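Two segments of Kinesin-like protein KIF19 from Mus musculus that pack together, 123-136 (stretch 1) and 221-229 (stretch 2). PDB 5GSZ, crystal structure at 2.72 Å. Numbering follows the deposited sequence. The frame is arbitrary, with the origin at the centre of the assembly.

Stretch 1 123-136: IYVRTLNDLFRAIE
Stretch 2 221-229: HAVLQVAVR

Packing of an α-helix along a β-strand often rests mainly on apolar side chains, and this pair from KIF19 illustrates the principle. Residues 123-136 form a helix, with phi/psi mostly near -65/-40, and 221-229 lie in an extended strand, near -110/125. The axes run parallel, 1° apart in direction, and approach to 10.8 Å. Register is set by CA-CA separations of 7.9 Å for Tyr124-Leu224, 8.4 Å for Leu128-Val226 and 9.5 Å for Leu131-Val228.

Strand alternation turns Ala222, Leu224, Val226 and Val228 toward the helix. Leu224 (chi1 t, chi2 p) covers the most surface: its CD2 lies 3.5 Å from Tyr124 CD1 and 3.9 Å from the ring centroid, a CH-π contact over one face. Tyr124 (chi1 m, chi2 -25°) leaves its backbone sideways, yet its ring reaches the strand. Leu128 (m, p) brings CD1 to 3.9 Å from the same Leu224 CD2.

One turn on, Leu131 (chi1 -159°, chi2 143°) straddles two valines, both chi1 t: CD1 sits 4.3 Å from Val226 CG1, CD2 4.0 Å from Val228 CG2. Ile135 (m, t) closes the row, its CD1 4.5 Å from Val228 CG1. No hydrogen bond crosses; the contacts are between apolar side chains and the Tyr124 ring, and 318 Å² is buried, both sides summed.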

# COMPACT_ATOMS: atom_id res chain seq x y z
N ILE A 123 0.02 9.94 2.85
CA ILE A 123 0.08 9.13 4.06
C ILE A 123 1.49 9.13 4.66
O ILE A 123 1.64 9.18 5.89
CB ILE A 123 -0.40 7.70 3.77
CG1 ILE A 123 -1.90 7.67 3.51
CG2 ILE A 123 -0.04 6.76 4.94
CD1 ILE A 123 -2.71 8.22 4.65
N TYR A 124 2.52 9.01 3.82
CA TYR A 124 3.91 8.98 4.29
C TYR A 124 4.20 10.08 5.29
O TYR A 124 4.42 9.80 6.48
CB TYR A 124 4.91 9.12 3.14
CG TYR A 124 4.95 8.00 2.12
CD1 TYR A 124 4.53 6.70 2.43
CD2 TYR A 124 5.40 8.24 0.83
CE1 TYR A 124 4.58 5.68 1.46
CE2 TYR A 124 5.45 7.25 -0.11
CZ TYR A 124 5.05 5.97 0.19
OH TYR A 124 5.12 5.00 -0.78
N VAL A 125 4.18 11.33 4.84
CA VAL A 125 4.61 12.43 5.70
C VAL A 125 3.64 12.63 6.86
O VAL A 125 4.05 12.95 7.97
CB VAL A 125 4.84 13.72 4.88
CG1 VAL A 125 5.78 13.50 3.71
CG2 VAL A 125 3.55 14.28 4.37
N ARG A 126 2.34 12.44 6.63
CA ARG A 126 1.40 12.59 7.74
C ARG A 126 1.69 11.57 8.82
O ARG A 126 1.65 11.88 10.02
CB ARG A 126 -0.05 12.47 7.25
CG ARG A 126 -0.49 13.66 6.43
CD ARG A 126 -1.79 13.47 5.68
NE ARG A 126 -2.45 14.77 5.59
CZ ARG A 126 -2.20 15.71 4.68
NH1 ARG A 126 -1.32 15.51 3.71
NH2 ARG A 126 -2.84 16.86 4.73
N THR A 127 2.05 10.36 8.42
CA THR A 127 2.36 9.32 9.39
C THR A 127 3.72 9.55 10.04
O THR A 127 3.85 9.39 11.26
CB THR A 127 2.31 7.95 8.72
OG1 THR A 127 1.12 7.87 7.93
CG2 THR A 127 2.30 6.85 9.75
N LEU A 128 4.74 9.92 9.25
CA LEU A 128 6.03 10.26 9.86
C LEU A 128 5.87 11.38 10.87
O LEU A 128 6.60 11.43 11.87
CB LEU A 128 7.06 10.65 8.79
CG LEU A 128 7.78 9.55 8.00
CD1 LEU A 128 6.95 8.76 7.03
CD2 LEU A 128 8.97 10.13 7.28
N ASN A 129 4.89 12.25 10.66
CA ASN A 129 4.76 13.45 11.46
C ASN A 129 4.14 13.14 12.83
O ASN A 129 4.69 13.53 13.86
CB ASN A 129 3.92 14.45 10.69
CG ASN A 129 4.33 15.85 10.93
OD1 ASN A 129 4.16 16.39 12.03
ND2 ASN A 129 4.96 16.44 9.93
N ASP A 130 3.02 12.45 12.84
CA ASP A 130 2.47 12.02 14.11
C ASP A 130 3.37 11.02 14.82
O ASP A 130 3.21 10.77 16.02
CB ASP A 130 1.09 11.39 13.90
CG ASP A 130 0.01 12.41 13.81
OD1 ASP A 130 0.30 13.60 14.10
OD2 ASP A 130 -1.13 12.02 13.49
N LEU A 131 4.31 10.44 14.09
CA LEU A 131 5.22 9.50 14.72
C LEU A 131 6.20 10.24 15.62
O LEU A 131 6.42 9.86 16.77
CB LEU A 131 5.93 8.72 13.62
CG LEU A 131 6.52 7.39 14.05
CD1 LEU A 131 6.35 6.40 12.91
CD2 LEU A 131 7.99 7.61 14.36
N PHE A 132 6.75 11.35 15.12
CA PHE A 132 7.71 12.16 15.88
C PHE A 132 7.05 12.94 17.01
O PHE A 132 7.70 13.24 18.01
CB PHE A 132 8.43 13.11 14.93
CG PHE A 132 9.19 12.40 13.85
CD1 PHE A 132 9.73 11.15 14.07
CD2 PHE A 132 9.34 12.99 12.60
CE1 PHE A 132 10.42 10.49 13.07
CE2 PHE A 132 10.02 12.33 11.60
CZ PHE A 132 10.56 11.09 11.84
N ARG A 133 5.77 13.30 16.87
CA ARG A 133 5.06 13.88 18.01
C ARG A 133 4.84 12.84 19.11
O ARG A 133 5.20 13.07 20.27
CB ARG A 133 3.72 14.45 17.56
CG ARG A 133 3.83 15.74 16.77
CD ARG A 133 2.48 16.38 16.62
NE ARG A 133 2.60 17.60 15.84
CZ ARG A 133 2.44 17.65 14.52
NH1 ARG A 133 2.12 16.54 13.85
NH2 ARG A 133 2.58 18.81 13.89
N ALA A 134 4.24 11.71 18.75
CA ALA A 134 4.06 10.61 19.70
C ALA A 134 5.37 10.23 20.37
O ALA A 134 5.37 9.83 21.54
CB ALA A 134 3.46 9.40 18.98
N ILE A 135 6.49 10.34 19.66
CA ILE A 135 7.77 9.99 20.25
C ILE A 135 8.18 11.02 21.29
O ILE A 135 8.71 10.67 22.36
CB ILE A 135 8.84 9.82 19.16
CG1 ILE A 135 8.69 8.45 18.50
CG2 ILE A 135 10.24 9.97 19.72
CD1 ILE A 135 9.66 8.21 17.41
N GLU A 136 7.94 12.31 21.03
CA GLU A 136 8.34 13.31 22.02
C GLU A 136 7.36 13.39 23.19
O GLU A 136 7.77 13.62 24.33
CB GLU A 136 8.53 14.68 21.36
CG GLU A 136 9.17 15.69 22.31
CD GLU A 136 10.66 15.39 22.63
OE1 GLU A 136 11.47 15.19 21.69
OE2 GLU A 136 11.01 15.35 23.84
N HIS A 221 6.73 -1.55 -7.33
CA HIS A 221 6.38 -1.41 -5.92
C HIS A 221 7.28 -0.38 -5.28
O HIS A 221 8.50 -0.44 -5.45
CB HIS A 221 6.54 -2.71 -5.14
CG HIS A 221 5.66 -3.83 -5.59
ND1 HIS A 221 4.31 -3.67 -5.82
CD2 HIS A 221 5.92 -5.14 -5.77
CE1 HIS A 221 3.79 -4.84 -6.17
NE2 HIS A 221 4.75 -5.74 -6.15
N ALA A 222 6.71 0.54 -4.51
CA ALA A 222 7.53 1.45 -3.72
C ALA A 222 7.29 1.14 -2.24
O ALA A 222 6.15 1.12 -1.78
CB ALA A 222 7.21 2.90 -4.06
N VAL A 223 8.36 0.84 -1.52
CA VAL A 223 8.23 0.50 -0.11
C VAL A 223 8.96 1.54 0.71
O VAL A 223 10.16 1.76 0.53
CB VAL A 223 8.75 -0.91 0.20
CG1 VAL A 223 8.37 -1.26 1.62
CG2 VAL A 223 8.16 -1.95 -0.79
N LEU A 224 8.22 2.18 1.59
CA LEU A 224 8.79 3.02 2.63
C LEU A 224 8.66 2.27 3.96
O LEU A 224 7.54 1.93 4.39
CB LEU A 224 8.08 4.38 2.67
CG LEU A 224 8.63 5.34 3.72
CD1 LEU A 224 9.99 5.78 3.29
CD2 LEU A 224 7.72 6.53 3.90
N GLN A 225 9.78 1.95 4.59
CA GLN A 225 9.76 1.30 5.89
C GLN A 225 10.39 2.19 6.94
O GLN A 225 11.39 2.86 6.69
CB GLN A 225 10.43 -0.06 5.87
CG GLN A 225 11.66 -0.19 5.02
CD GLN A 225 12.53 -1.34 5.51
OE1 GLN A 225 12.43 -1.76 6.69
NE2 GLN A 225 13.37 -1.88 4.62
N VAL A 226 9.76 2.22 8.10
CA VAL A 226 10.19 3.01 9.25
C VAL A 226 10.35 2.06 10.42
O VAL A 226 9.40 1.38 10.81
CB VAL A 226 9.18 4.11 9.60
CG1 VAL A 226 9.72 4.96 10.75
CG2 VAL A 226 8.86 4.94 8.39
N ALA A 227 11.56 2.03 10.99
CA ALA A 227 11.87 1.23 12.16
C ALA A 227 11.93 2.13 13.39
O ALA A 227 12.37 3.28 13.29
CB ALA A 227 13.20 0.50 11.97
N VAL A 228 11.47 1.63 14.54
CA VAL A 228 11.42 2.41 15.78
C VAL A 228 11.83 1.51 16.95
O VAL A 228 11.12 0.56 17.29
CB VAL A 228 10.04 3.02 16.05
CG1 VAL A 228 10.04 3.74 17.37
CG2 VAL A 228 9.63 3.97 14.94
N ARG A 229 12.96 1.82 17.57
CA ARG A 229 13.38 1.12 18.78
C ARG A 229 13.04 1.96 20.02
O ARG A 229 13.15 3.19 20.00
CB ARG A 229 14.87 0.79 18.73
CG ARG A 229 15.28 -0.26 19.75
CD ARG A 229 16.51 -0.99 19.30
NE ARG A 229 17.66 -0.11 19.16
CZ ARG A 229 18.77 -0.44 18.51
NH1 ARG A 229 18.87 -1.64 17.94
NH2 ARG A 229 19.79 0.42 18.42